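Local coordinates for mannan endo-1,4-beta-mannosidase (Bacillus subtilis, PDB 3CBW), which hydrolyses internal beta-1,4-mannosidic linkages in mannan, galactomannan and glucomannan, and takes part in glucomannan degradation, at residues T25-W29 with L340-V344; R40-F46 with T301-W307; S69-Y73 with Y102-I108. The protein carries 3 engineered substitutions. One frame throughout, in Å; residues are numbered along the deposited sequence.

Contact 1: residues T25-W29 with L340-V344; sequences TVMNW and LTPIV
Trp29 and Leu340 carry this contact, the leucine lying over the pyrrole part of the indole. Leu340 CD1 sits 3.9 Å from the centroid of the five-membered ring and 22° off its normal, which makes it a CH-pi contact over the face. The branch point touches the rim, Leu340 CG being 3.5 Å from Trp29 CD1. The other methyl, CD2, also reaches Trp29 CD1 and packs 3.7 Å from Thr25 CG2, one helical turn earlier, where the two side chains run past each other in opposite directions. The indole is carried out to the loop by a side chain whose CG stands anti to the backbone N (chi1 -178°), with the ring turned nearly square to the CA-CB-CG plane.

NE1 is shared between two oxygens of one residue, of which Thr341 O lies at the ring edge: Trp29 NE1 lies 3.1 Å from both Thr341 OG1 and Thr341 O. Both bonds are weak and well short of straight, as expected when one hydrogen is split between two acceptors. Thr341 OG1 is also hydrogen-bonded to Ile334 and Arg36. Ile343 approaches the indole obliquely, with its CG1 3.7 Å from Trp29 CD1, while its CD1 meets Asn28 ND2 at 3.8 Å, the two side chains crossing at about a right angle; the Asn28 amide is hydrogen-bonded through OD1 to Val12 N. A water lies within hydrogen-bonding distance of Trp29 O and, farther off, Pro342 O, bridging the two backbones.

The contact is surface packing away from the catalytic residues. It lays the chain that follows strand 339-340 along helix 21-32, whose other side, through Val26 and Met27, packs on Ile221 of barrel strand 220-224.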
loop_
_atom_site.group_PDB
_atom_site.type_symbol
_atom_site.label_atom_id
_atom_site.label_comp_id
_atom_site.label_asym_id
_atom_site.label_seq_id
_atom_site.Cartn_x
_atom_site.Cartn_y
_atom_site.Cartn_z
ATOM N N THR A 25 11.248 -14.522 3.972
ATOM C CA THR A 25 12.542 -13.871 4.126
ATOM C C THR A 25 12.412 -12.354 4.057
ATOM O O THR A 25 12.924 -11.639 4.915
ATOM C CB THR A 25 13.511 -14.383 3.068
ATOM O OG1 THR A 25 13.755 -15.766 3.338
ATOM C CG2 THR A 25 14.817 -13.618 3.103
ATOM N N VAL A 26 11.698 -11.868 3.051
ATOM C CA VAL A 26 11.512 -10.435 2.885
ATOM C C VAL A 26 10.774 -9.843 4.086
ATOM O O VAL A 26 11.148 -8.773 4.572
ATOM C CB VAL A 26 10.782 -10.127 1.559
ATOM C CG1 VAL A 26 10.236 -8.695 1.523
ATOM C CG2 VAL A 26 11.719 -10.386 0.390
ATOM N N MET A 27 9.746 -10.527 4.585
ATOM C CA MET A 27 9.003 -9.983 5.714
ATOM C C MET A 27 9.895 -9.850 6.950
ATOM O O MET A 27 9.870 -8.824 7.639
ATOM C CB MET A 27 7.783 -10.853 6.040
ATOM C CG MET A 27 6.890 -10.243 7.109
ATOM S SD MET A 27 6.099 -8.649 6.629
ATOM C CE MET A 27 6.596 -7.612 8.030
ATOM N N ASN A 28 10.668 -10.890 7.257
ATOM C CA ASN A 28 11.563 -10.824 8.399
ATOM C C ASN A 28 12.612 -9.726 8.221
ATOM O O ASN A 28 12.952 -8.997 9.163
ATOM C CB ASN A 28 12.234 -12.180 8.649
ATOM C CG ASN A 28 12.957 -12.219 9.975
ATOM O OD1 ASN A 28 12.408 -11.809 10.989
ATOM N ND2 ASN A 28 14.189 -12.699 9.973
ATOM N N TRP A 29 13.154 -9.623 7.013
ATOM C CA TRP A 29 14.132 -8.592 6.694
ATOM C C TRP A 29 13.543 -7.185 6.873
ATOM O O TRP A 29 14.148 -6.327 7.518
ATOM C CB TRP A 29 14.650 -8.833 5.282
ATOM C CG TRP A 29 15.710 -7.894 4.809
ATOM C CD1 TRP A 29 17.064 -8.020 4.977
ATOM C CD2 TRP A 29 15.511 -6.700 4.046
ATOM N NE1 TRP A 29 17.709 -6.970 4.372
ATOM C CE2 TRP A 29 16.781 -6.156 3.779
ATOM C CE3 TRP A 29 14.374 -6.047 3.538
ATOM C CZ2 TRP A 29 16.951 -4.969 3.070
ATOM C CZ3 TRP A 29 14.540 -4.881 2.820
ATOM C CH2 TRP A 29 15.820 -4.350 2.591
ATOM N N LEU A 340 21.699 -11.709 1.140
ATOM C CA LEU A 340 20.791 -10.708 1.655
ATOM C C LEU A 340 21.579 -9.710 2.478
ATOM O O LEU A 340 22.508 -10.098 3.196
ATOM C CB LEU A 340 19.742 -11.390 2.525
ATOM C CG LEU A 340 18.599 -10.534 3.045
ATOM C CD1 LEU A 340 17.815 -9.911 1.897
ATOM C CD2 LEU A 340 17.701 -11.398 3.919
ATOM N N THR A 341 21.237 -8.421 2.380
ATOM C CA THR A 341 21.863 -7.448 3.284
ATOM C C THR A 341 21.418 -7.740 4.728
ATOM O O THR A 341 20.374 -8.363 4.943
ATOM C CB THR A 341 21.575 -5.990 2.888
ATOM O OG1 THR A 341 20.156 -5.770 2.890
ATOM C CG2 THR A 341 22.167 -5.655 1.506
ATOM N N PRO A 342 22.228 -7.332 5.724
ATOM C CA PRO A 342 22.071 -7.820 7.090
ATOM C C PRO A 342 20.718 -7.655 7.757
ATOM O O PRO A 342 20.037 -6.622 7.614
ATOM C CB PRO A 342 23.122 -7.022 7.869
ATOM C CG PRO A 342 24.174 -6.735 6.866
ATOM C CD PRO A 342 23.400 -6.443 5.608
ATOM N N ILE A 343 20.335 -8.697 8.477
ATOM C CA ILE A 343 19.241 -8.627 9.416
ATOM C C ILE A 343 19.866 -8.381 10.783
ATOM O O ILE A 343 20.580 -9.242 11.319
ATOM C CB ILE A 343 18.394 -9.917 9.388
ATOM C CG1 ILE A 343 17.717 -10.058 8.015
ATOM C CG2 ILE A 343 17.367 -9.918 10.518
ATOM C CD1 ILE A 343 16.954 -11.364 7.786
ATOM N N VAL A 344 19.634 -7.188 11.323
ATOM C CA VAL A 344 20.169 -6.801 12.625
ATOM C C VAL A 344 19.093 -7.047 13.682
ATOM O O VAL A 344 17.941 -6.646 13.503
ATOM C CB VAL A 344 20.595 -5.305 12.637
ATOM C CG1 VAL A 344 21.191 -4.916 13.994
ATOM C CG2 VAL A 344 21.585 -4.994 11.511
HETATM O O HOH W 1 16.882 -6.225 7.795
#

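Contact 2: residues R40-F46 with T301-W307; sequences RVLSGAF and TIYFLAW
Residues 40-46 and 301-307 pair as parallel neighbours in the beta barrel of this family 26 glycoside hydrolase, a member of the TIM-barrel clan; strand 301-306 joins strand 41-49, the first of the barrel, and the axes of 44-46 and 301-306 cross at -29°.

Four backbone hydrogen bonds define the pairing. Leu42 straddles Tyr303, its N donating to Ile302 O and its O accepting from Phe304 N. Further along, Ala306 N gives to Gly44 O and Phe46 N takes hold of Ala306 O at 2.9 Å, so the second pair of bonds flanks the bridge between Ala45 and Ala306. Between the two pairs the register is irregular: Gly44 N is 3.0 Å from Phe304 O, but the angle is too poor for a bond. At the start of the pairing, a water accepts from Arg40 NE and sits between Arg40 O and Thr301 O, two carbonyls that cannot bond directly; Arg40 NH2 bonds to Pro299 O.

Apolar contacts lie on both sides of the pair. The Phe304 ring folds back over the opposite strand because its CG lies between the backbone N and the carbonyl carbon (chi1 67°); Ser43 CA then stands over one face, 3.9 Å from the centroid, and Val41 CG1 meets the ring edge at CD2. Leu42 CB packs 3.7 Å from Tyr303 CB.

Aromatic stacking closes the C-terminal end. Phe46 and Trp307, the latter probably a substrate-binding residue and beside the presumed nucleophile Glu275, lie side by side as an offset stack, planes 14° apart. Phe46 CB also lies over the six-membered ring of the indole, and the nearest ring atoms, Phe46 CD2 and Trp307 CE2, are 3.2 Å apart.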
loop_
_atom_site.group_PDB
_atom_site.type_symbol
_atom_site.label_atom_id
_atom_site.label_comp_id
_atom_site.label_asym_id
_atom_site.label_seq_id
_atom_site.Cartn_x
_atom_site.Cartn_y
_atom_site.Cartn_z
ATOM N N ARG A 40 17.783 2.004 6.346
ATOM C CA ARG A 40 16.729 1.460 7.199
ATOM C C ARG A 40 15.316 1.906 6.825
ATOM O O ARG A 40 14.353 1.513 7.483
ATOM C CB ARG A 40 17.021 1.751 8.673
ATOM C CG ARG A 40 17.324 3.194 8.986
ATOM C CD ARG A 40 17.666 3.346 10.453
ATOM N NE ARG A 40 16.475 3.326 11.287
ATOM C CZ ARG A 40 16.483 3.474 12.606
ATOM N NH1 ARG A 40 17.638 3.589 13.256
ATOM N NH2 ARG A 40 15.341 3.511 13.272
ATOM N N VAL A 41 15.200 2.719 5.775
ATOM C CA VAL A 41 13.900 3.159 5.270
ATOM C C VAL A 41 13.910 2.991 3.762
ATOM O O VAL A 41 14.663 3.685 3.069
ATOM C CB VAL A 41 13.592 4.646 5.609
ATOM C CG1 VAL A 41 12.203 5.024 5.111
ATOM C CG2 VAL A 41 13.687 4.913 7.092
ATOM N N LEU A 42 13.101 2.067 3.246
ATOM C CA LEU A 42 13.017 1.901 1.802
ATOM C C LEU A 42 12.341 3.103 1.154
ATOM O O LEU A 42 11.300 3.556 1.616
ATOM C CB LEU A 42 12.245 0.638 1.424
ATOM C CG LEU A 42 13.051 -0.654 1.317
ATOM C CD1 LEU A 42 13.600 -1.060 2.668
ATOM C CD2 LEU A 42 12.195 -1.767 0.754
ATOM N N SER A 43 12.921 3.601 0.072
ATOM C CA SER A 43 12.235 4.572 -0.770
ATOM C C SER A 43 11.169 3.875 -1.612
ATOM O O SER A 43 11.206 2.658 -1.818
ATOM C CB SER A 43 13.244 5.285 -1.655
ATOM O OG SER A 43 13.919 4.329 -2.452
ATOM N N GLY A 44 10.228 4.659 -2.107
ATOM C CA GLY A 44 9.124 4.110 -2.867
ATOM C C GLY A 44 8.468 5.178 -3.685
ATOM O O GLY A 44 8.453 6.359 -3.316
ATOM N N ALA A 45 7.895 4.743 -4.800
ATOM C CA ALA A 45 7.133 5.633 -5.662
ATOM C C ALA A 45 5.980 4.898 -6.308
ATOM O O ALA A 45 6.101 3.732 -6.660
ATOM C CB ALA A 45 8.014 6.207 -6.743
ATOM N N PHE A 46 4.860 5.594 -6.462
ATOM C CA PHE A 46 3.719 5.102 -7.212
ATOM C C PHE A 46 3.983 5.270 -8.705
ATOM O O PHE A 46 4.321 6.359 -9.169
ATOM C CB PHE A 46 2.473 5.879 -6.815
ATOM C CG PHE A 46 1.218 5.417 -7.497
ATOM C CD1 PHE A 46 0.816 4.079 -7.431
ATOM C CD2 PHE A 46 0.414 6.320 -8.185
ATOM C CE1 PHE A 46 -0.366 3.649 -8.032
ATOM C CE2 PHE A 46 -0.775 5.898 -8.782
ATOM C CZ PHE A 46 -1.160 4.562 -8.702
ATOM N N THR A 301 9.714 3.737 11.047
ATOM C CA THR A 301 9.321 3.691 9.637
ATOM C C THR A 301 10.248 2.778 8.836
ATOM O O THR A 301 11.474 2.945 8.852
ATOM C CB THR A 301 9.383 5.093 9.016
ATOM O OG1 THR A 301 8.492 5.960 9.719
ATOM C CG2 THR A 301 8.974 5.057 7.557
ATOM N N ILE A 302 9.664 1.817 8.126
ATOM C CA ILE A 302 10.453 0.914 7.284
ATOM C C ILE A 302 10.435 1.258 5.794
ATOM O O ILE A 302 11.290 0.789 5.060
ATOM C CB ILE A 302 10.073 -0.575 7.489
ATOM C CG1 ILE A 302 8.634 -0.865 7.059
ATOM C CG2 ILE A 302 10.354 -0.994 8.944
ATOM C CD1 ILE A 302 8.359 -2.353 6.862
ATOM N N TYR A 303 9.460 2.050 5.347
ATOM C CA TYR A 303 9.428 2.509 3.965
ATOM C C TYR A 303 8.527 3.710 3.827
ATOM O O TYR A 303 7.694 3.979 4.693
ATOM C CB TYR A 303 9.023 1.394 2.988
ATOM C CG TYR A 303 7.560 1.018 2.806
ATOM C CD1 TYR A 303 6.710 1.789 2.010
ATOM C CD2 TYR A 303 7.074 -0.191 3.288
ATOM C CE1 TYR A 303 5.383 1.392 1.772
ATOM C CE2 TYR A 303 5.762 -0.596 3.046
ATOM C CZ TYR A 303 4.932 0.195 2.288
ATOM O OH TYR A 303 3.642 -0.224 2.036
ATOM N N PHE A 304 8.723 4.449 2.737
ATOM C CA PHE A 304 7.739 5.437 2.294
ATOM C C PHE A 304 7.412 5.193 0.831
ATOM O O PHE A 304 8.246 4.660 0.086
ATOM C CB PHE A 304 8.235 6.876 2.504
ATOM C CG PHE A 304 9.416 7.259 1.646
ATOM C CD1 PHE A 304 9.229 7.725 0.347
ATOM C CD2 PHE A 304 10.705 7.160 2.143
ATOM C CE1 PHE A 304 10.318 8.074 -0.444
ATOM C CE2 PHE A 304 11.803 7.507 1.365
ATOM C CZ PHE A 304 11.608 7.969 0.073
ATOM N N LEU A 305 6.202 5.580 0.425
ATOM C CA LEU A 305 5.800 5.479 -0.975
ATOM C C LEU A 305 5.231 6.820 -1.390
ATOM O O LEU A 305 4.102 7.162 -1.032
ATOM C CB LEU A 305 4.761 4.363 -1.195
ATOM C CG LEU A 305 4.351 4.132 -2.656
ATOM C CD1 LEU A 305 5.103 2.969 -3.229
ATOM C CD2 LEU A 305 2.840 3.916 -2.824
ATOM N N ALA A 306 6.044 7.605 -2.075
ATOM C CA ALA A 306 5.598 8.901 -2.546
ATOM C C ALA A 306 4.731 8.717 -3.769
ATOM O O ALA A 306 4.984 7.833 -4.594
ATOM C CB ALA A 306 6.785 9.798 -2.847
ATOM N N TRP A 307 3.700 9.539 -3.897
ATOM C CA TRP A 307 2.839 9.426 -5.070
ATOM C C TRP A 307 3.535 10.001 -6.315
ATOM O O TRP A 307 4.660 10.496 -6.241
ATOM C CB TRP A 307 1.481 10.074 -4.804
ATOM C CG TRP A 307 0.310 9.327 -5.391
ATOM C CD1 TRP A 307 -0.558 9.772 -6.363
ATOM C CD2 TRP A 307 -0.130 8.003 -5.038
ATOM N NE1 TRP A 307 -1.500 8.804 -6.630
ATOM C CE2 TRP A 307 -1.273 7.719 -5.825
ATOM C CE3 TRP A 307 0.330 7.033 -4.135
ATOM C CZ2 TRP A 307 -1.965 6.506 -5.734
ATOM C CZ3 TRP A 307 -0.358 5.813 -4.062
ATOM C CH2 TRP A 307 -1.498 5.573 -4.851
HETATM O O HOH W 2 13.970 2.511 10.161
#

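Contact 3: residues S69-Y73 with Y102-I108; sequences SPAIY and YWKNGGI
Tyr102 OH donates to Pro70 O across 2.6 Å, arriving in the carbonyl plane on a lone pair, so the phenol of the last helical turn is anchored to the loop that leads into strand 72-79. Ala71 O lies in the plane of the same ring, at its edge, but takes its hydrogen bond from Ile108 N at 2.8 Å, also in the carbonyl plane. Ile108 O accepts from Tyr73 N at 3.1 Å, the donor tilted 23° from that plane, and receives an additional CA-H contact from Ile72. Thus the two backbone bonds of Ile108 enclose Ile72 in parallel register. Tyr73 supplies packing here: its CB stands over the centre of the Tyr102 ring, 3.7 Å from the centroid and 7° off the normal, while its own hydroxyl is bonded to Ser55 O and Ala59 N. A phenylalanine in place of Tyr102 would probably leave Pro70 O without its hydroxyl donor and the ring less firmly tied to the loop.

Two carbonyls of the last turn are satisfied by the chain that follows: Gly107 N bonds to Tyr102 O and Gly106 N to Trp103 O, a Schellman motif with Gly106 at positive phi. That reversal delivers the chain directly to strand 108-114, completing the parallel beta-alpha-beta crossover unit from which TIM barrels are built.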
loop_
_atom_site.group_PDB
_atom_site.type_symbol
_atom_site.label_atom_id
_atom_site.label_comp_id
_atom_site.label_asym_id
_atom_site.label_seq_id
_atom_site.Cartn_x
_atom_site.Cartn_y
_atom_site.Cartn_z
ATOM N N SER A 69 17.084 4.859 -7.749
ATOM C CA SER A 69 15.708 4.456 -8.049
ATOM C C SER A 69 14.978 4.048 -6.770
ATOM O O SER A 69 15.608 3.539 -5.846
ATOM C CB SER A 69 15.683 3.285 -9.030
ATOM O OG SER A 69 16.313 3.628 -10.248
ATOM N N PRO A 70 13.641 4.237 -6.726
ATOM C CA PRO A 70 12.912 3.829 -5.520
ATOM C C PRO A 70 13.023 2.328 -5.272
ATOM O O PRO A 70 12.960 1.527 -6.218
ATOM C CB PRO A 70 11.458 4.216 -5.827
ATOM C CG PRO A 70 11.384 4.369 -7.322
ATOM C CD PRO A 70 12.756 4.830 -7.747
ATOM N N ALA A 71 13.211 1.936 -4.017
ATOM C CA ALA A 71 13.222 0.515 -3.680
ATOM C C ALA A 71 11.882 -0.163 -3.976
ATOM O O ALA A 71 11.850 -1.302 -4.456
ATOM C CB ALA A 71 13.635 0.299 -2.235
ATOM N N ILE A 72 10.782 0.535 -3.692
ATOM C CA ILE A 72 9.442 0.018 -3.904
ATOM C C ILE A 72 8.776 0.743 -5.069
ATOM O O ILE A 72 8.876 1.970 -5.188
ATOM C CB ILE A 72 8.602 0.204 -2.628
ATOM C CG1 ILE A 72 9.202 -0.633 -1.496
ATOM C CG2 ILE A 72 7.123 -0.159 -2.879
ATOM C CD1 ILE A 72 8.689 -0.257 -0.130
ATOM N N TYR A 73 8.126 -0.022 -5.950
ATOM C CA TYR A 73 7.399 0.583 -7.065
ATOM C C TYR A 73 5.966 0.100 -7.033
ATOM O O TYR A 73 5.708 -1.104 -6.950
ATOM C CB TYR A 73 8.060 0.272 -8.399
ATOM C CG TYR A 73 7.824 1.333 -9.447
ATOM C CD1 TYR A 73 8.201 2.654 -9.228
ATOM C CD2 TYR A 73 7.263 1.011 -10.686
ATOM C CE1 TYR A 73 8.000 3.636 -10.200
ATOM C CE2 TYR A 73 7.067 1.995 -11.670
ATOM C CZ TYR A 73 7.453 3.293 -11.420
ATOM O OH TYR A 73 7.296 4.277 -12.378
ATOM N N TYR A 102 10.848 -5.494 -11.619
ATOM C CA TYR A 102 11.349 -4.637 -10.548
ATOM C C TYR A 102 11.949 -5.473 -9.430
ATOM O O TYR A 102 13.038 -5.152 -8.926
ATOM C CB TYR A 102 10.260 -3.695 -10.003
ATOM C CG TYR A 102 10.810 -2.334 -9.642
ATOM C CD1 TYR A 102 11.120 -2.002 -8.327
ATOM C CD2 TYR A 102 11.043 -1.381 -10.630
ATOM C CE1 TYR A 102 11.650 -0.761 -8.009
ATOM C CE2 TYR A 102 11.561 -0.131 -10.321
ATOM C CZ TYR A 102 11.859 0.175 -9.006
ATOM O OH TYR A 102 12.391 1.411 -8.728
ATOM N N TRP A 103 11.262 -6.556 -9.060
ATOM C CA TRP A 103 11.788 -7.516 -8.089
ATOM C C TRP A 103 13.089 -8.162 -8.567
ATOM O O TRP A 103 14.084 -8.219 -7.823
ATOM C CB TRP A 103 10.752 -8.594 -7.774
ATOM C CG TRP A 103 11.320 -9.748 -7.005
ATOM C CD1 TRP A 103 11.631 -10.986 -7.494
ATOM C CD2 TRP A 103 11.692 -9.755 -5.626
ATOM N NE1 TRP A 103 12.158 -11.769 -6.496
ATOM C CE2 TRP A 103 12.204 -11.037 -5.340
ATOM C CE3 TRP A 103 11.625 -8.808 -4.595
ATOM C CZ2 TRP A 103 12.666 -11.387 -4.080
ATOM C CZ3 TRP A 103 12.082 -9.166 -3.341
ATOM C CH2 TRP A 103 12.589 -10.449 -3.093
ATOM N N LYS A 104 13.088 -8.657 -9.805
ATOM C CA LYS A 104 14.290 -9.259 -10.396
ATOM C C LYS A 104 15.491 -8.322 -10.306
ATOM O O LYS A 104 16.613 -8.757 -10.048
ATOM C CB LYS A 104 14.010 -9.622 -11.859
ATOM C CG LYS A 104 15.198 -10.149 -12.655
ATOM C CD LYS A 104 15.580 -11.563 -12.254
ATOM C CE LYS A 104 16.567 -12.176 -13.244
ATOM N NZ LYS A 104 15.899 -12.567 -14.524
ATOM N N ASN A 105 15.239 -7.031 -10.495
ATOM C CA ASN A 105 16.283 -6.019 -10.543
ATOM C C ASN A 105 16.519 -5.259 -9.243
ATOM O O ASN A 105 17.144 -4.193 -9.239
ATOM C CB ASN A 105 16.047 -5.078 -11.714
ATOM C CG ASN A 105 16.268 -5.761 -13.034
ATOM O OD1 ASN A 105 17.355 -6.272 -13.308
ATOM N ND2 ASN A 105 15.245 -5.787 -13.862
ATOM N N GLY A 106 16.037 -5.820 -8.135
ATOM C CA GLY A 106 16.474 -5.356 -6.819
ATOM C C GLY A 106 15.538 -4.445 -6.045
ATOM O O GLY A 106 15.966 -3.818 -5.079
ATOM N N GLY A 107 14.271 -4.369 -6.450
ATOM C CA GLY A 107 13.261 -3.636 -5.688
ATOM C C GLY A 107 12.142 -4.564 -5.252
ATOM O O GLY A 107 12.290 -5.795 -5.286
ATOM N N ILE A 108 11.027 -3.977 -4.814
ATOM C CA ILE A 108 9.860 -4.743 -4.361
ATOM C C ILE A 108 8.598 -4.068 -4.903
ATOM O O ILE A 108 8.455 -2.846 -4.813
ATOM C CB ILE A 108 9.748 -4.789 -2.805
ATOM C CG1 ILE A 108 10.975 -5.405 -2.132
ATOM C CG2 ILE A 108 8.490 -5.548 -2.364
ATOM C CD1 ILE A 108 10.987 -5.193 -0.610
#

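Contacts 2 and 3 are seams of one barrel sheet on either side of the 41-49/72-79 seam, across which Ser43 joins them, their centres about 11 Å apart. Ser43 O lies 2.9 Å from Ile72 N and its OG 2.9 Å from Ala71 N, both probable hydrogen bonds, while Ile72 CD1 packs 3.4 Å from Tyr303 CG. Contact 1 lies outside this sheet, its centre about 17 Å from that of contact 2 and 15 Å from contact 3's, yet Trp29 CZ3 reaches Leu42 CD1 and Val26 CG2 meets Trp103 CH2. Contact 2 comes nearest the presumed catalytic centre: the Trp307 side chain is about 3 Å from that of Glu275 at nearest atoms, against about 10 Å for Ile72.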